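Local atomic coordinates of thiosulfate sulfurtransferase RDL2, mitochondrial (Saccharomyces cerevisiae, PDB entry 6K6R), a protein that catalyses the transfer of sulfane sulfur from thiosulfate to cyanide, yielding thiocyanate and sulfite, as a single-domain rhodanese of yeast mitochondria. Residues K48-D53 and H98-I103. Residues are numbered along the deposited sequence; the frame is centred on the assembly and turned at random.
Sequences KKLLVD and HDKELI
Lys49 and Glu101, paired on adjacent parallel strands, illustrate how a lysine can use its methylenes as well as its charge. Lys49 CB rests 3.8 Å from Ile103 CD1. Lys49 CG, set anti to the carbonyl carbon (chi1 -37°), meets Glu101 OE1, which lies 3.3 Å from Lys49 CD and nearly as close to Lys49 CE; Lys49 CD also reaches Ile103 CD1, at 4.0 Å. Extended beyond CG, the chain runs beside that of Glu101, and Lys49 NZ ends 3.9 Å from Glu101 OE1, a long salt bridge. Tyr33 OH bonds Glu101 OE2 and, weakly, Lys49 NZ, joining both tips. An alanine here, keeping CB, would probably leave Glu101 OE1 without its lysine partner and thin the packing over Ile103 CD1. Between the strands the backbone bonds alternate as in a parallel pair: Glu101 N donates to Lys48 O, Leu50 N to Glu101 O, Ile103 N to Leu50 O (2.7 Å, 176° at the hydrogen) and Val52 N to Ile103 O. On the other face Leu50 CD1 touches Leu102 CD2 at 3.9 Å. In this rhodanese sheet, strand 49-53 lies between 101-104 and 69-70, and helix 35-43 packs through Leu41 on Lys49, Leu51 and Ile103.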
loop_
_atom_site.group_PDB
_atom_site.type_symbol
_atom_site.label_atom_id
_atom_site.label_comp_id
_atom_site.label_asym_id
_atom_site.label_seq_id
_atom_site.Cartn_x
_atom_site.Cartn_y
_atom_site.Cartn_z
ATOM N N LYS A 48 2.215 1.670 13.325
ATOM C CA LYS A 48 3.441 1.069 12.814
ATOM C C LYS A 48 3.329 0.651 11.354
ATOM O O LYS A 48 4.359 0.464 10.697
ATOM C CB LYS A 48 3.820 -0.153 13.653
ATOM C CG LYS A 48 4.428 0.166 15.010
ATOM C CD LYS A 48 4.847 -1.111 15.724
ATOM C CE LYS A 48 4.732 -0.976 17.234
ATOM N NZ LYS A 48 6.050 -0.701 17.872
ATOM N N LYS A 49 2.113 0.500 10.834
ATOM C CA LYS A 49 1.894 -0.082 9.519
ATOM C C LYS A 49 1.068 0.859 8.653
ATOM O O LYS A 49 0.329 1.714 9.151
ATOM C CB LYS A 49 1.196 -1.446 9.629
ATOM C CG LYS A 49 1.655 -2.269 10.824
ATOM C CD LYS A 49 1.084 -3.676 10.796
ATOM C CE LYS A 49 1.634 -4.508 11.945
ATOM N NZ LYS A 49 1.265 -5.946 11.824
ATOM N N LEU A 50 1.204 0.686 7.340
ATOM C CA LEU A 50 0.475 1.477 6.358
ATOM C C LEU A 50 0.061 0.576 5.206
ATOM O O LEU A 50 0.901 -0.120 4.629
ATOM C CB LEU A 50 1.326 2.639 5.831
ATOM C CG LEU A 50 1.501 3.858 6.738
ATOM C CD1 LEU A 50 2.797 4.577 6.404
ATOM C CD2 LEU A 50 0.316 4.799 6.607
ATOM N N LEU A 51 -1.227 0.591 4.875
ATOM C CA LEU A 51 -1.744 -0.158 3.737
ATOM C C LEU A 51 -1.643 0.714 2.490
ATOM O O LEU A 51 -2.272 1.774 2.415
ATOM C CB LEU A 51 -3.186 -0.595 3.989
ATOM C CG LEU A 51 -3.368 -1.575 5.149
ATOM C CD1 LEU A 51 -4.727 -1.394 5.807
ATOM C CD2 LEU A 51 -3.184 -3.008 4.675
ATOM N N VAL A 52 -0.852 0.268 1.516
ATOM C CA VAL A 52 -0.532 1.055 0.330
ATOM C C VAL A 52 -1.309 0.495 -0.853
ATOM O O VAL A 52 -1.137 -0.672 -1.224
ATOM C CB VAL A 52 0.977 1.056 0.043
ATOM C CG1 VAL A 52 1.263 1.757 -1.277
ATOM C CG2 VAL A 52 1.733 1.722 1.181
ATOM N N ASP A 53 -2.159 1.331 -1.446
ATOM C CA ASP A 53 -2.872 0.989 -2.671
ATOM C C ASP A 53 -2.051 1.481 -3.858
ATOM O O ASP A 53 -1.764 2.679 -3.967
ATOM C CB ASP A 53 -4.267 1.615 -2.676
ATOM C CG ASP A 53 -5.159 1.069 -3.782
ATOM O OD1 ASP A 53 -4.636 0.540 -4.787
ATOM O OD2 ASP A 53 -6.396 1.170 -3.643
ATOM N N HIS A 98 10.841 5.684 6.939
ATOM C CA HIS A 98 11.380 4.422 6.450
ATOM C C HIS A 98 11.284 3.295 7.469
ATOM O O HIS A 98 11.618 2.153 7.135
ATOM C CB HIS A 98 12.830 4.619 6.009
ATOM C CG HIS A 98 12.979 5.541 4.840
ATOM N ND1 HIS A 98 13.186 5.088 3.555
ATOM C CD2 HIS A 98 12.936 6.893 4.760
ATOM C CE1 HIS A 98 13.272 6.121 2.735
ATOM N NE2 HIS A 98 13.123 7.227 3.441
ATOM N N ASP A 99 10.838 3.579 8.692
ATOM C CA ASP A 99 10.595 2.531 9.672
ATOM C C ASP A 99 9.180 1.977 9.603
ATOM O O ASP A 99 8.924 0.898 10.149
ATOM C CB ASP A 99 10.868 3.049 11.089
ATOM C CG ASP A 99 10.317 4.443 11.316
ATOM O OD1 ASP A 99 9.089 4.575 11.509
ATOM O OD2 ASP A 99 11.112 5.405 11.303
ATOM N N LYS A 100 8.261 2.688 8.950
ATOM C CA LYS A 100 6.897 2.200 8.806
ATOM C C LYS A 100 6.870 0.938 7.954
ATOM O O LYS A 100 7.675 0.763 7.036
ATOM C CB LYS A 100 6.011 3.272 8.167
ATOM C CG LYS A 100 5.850 4.535 8.993
ATOM C CD LYS A 100 5.137 4.263 10.305
ATOM C CE LYS A 100 4.799 5.561 11.019
ATOM N NZ LYS A 100 3.581 6.202 10.449
ATOM N N GLU A 101 5.932 0.049 8.270
ATOM C CA GLU A 101 5.720 -1.160 7.481
ATOM C C GLU A 101 4.696 -0.853 6.396
ATOM O O GLU A 101 3.523 -0.600 6.692
ATOM C CB GLU A 101 5.261 -2.322 8.359
ATOM C CG GLU A 101 5.138 -3.637 7.600
ATOM C CD GLU A 101 4.618 -4.775 8.457
ATOM O OE1 GLU A 101 4.041 -4.501 9.532
ATOM O OE2 GLU A 101 4.782 -5.945 8.052
ATOM N N LEU A 102 5.139 -0.870 5.141
ATOM C CA LEU A 102 4.261 -0.629 4.003
ATOM C C LEU A 102 3.721 -1.964 3.503
ATOM O O LEU A 102 4.485 -2.811 3.029
ATOM C CB LEU A 102 5.005 0.106 2.889
ATOM C CG LEU A 102 5.808 1.340 3.306
ATOM C CD1 LEU A 102 6.458 1.992 2.096
ATOM C CD2 LEU A 102 4.921 2.331 4.043
ATOM N N ILE A 103 2.412 -2.150 3.622
ATOM C CA ILE A 103 1.743 -3.368 3.185
ATOM C C ILE A 103 1.047 -3.057 1.867
ATOM O O ILE A 103 0.103 -2.261 1.824
ATOM C CB ILE A 103 0.754 -3.880 4.241
ATOM C CG1 ILE A 103 1.509 -4.303 5.503
ATOM C CG2 ILE A 103 -0.066 -5.037 3.690
ATOM C CD1 ILE A 103 0.824 -3.908 6.791
#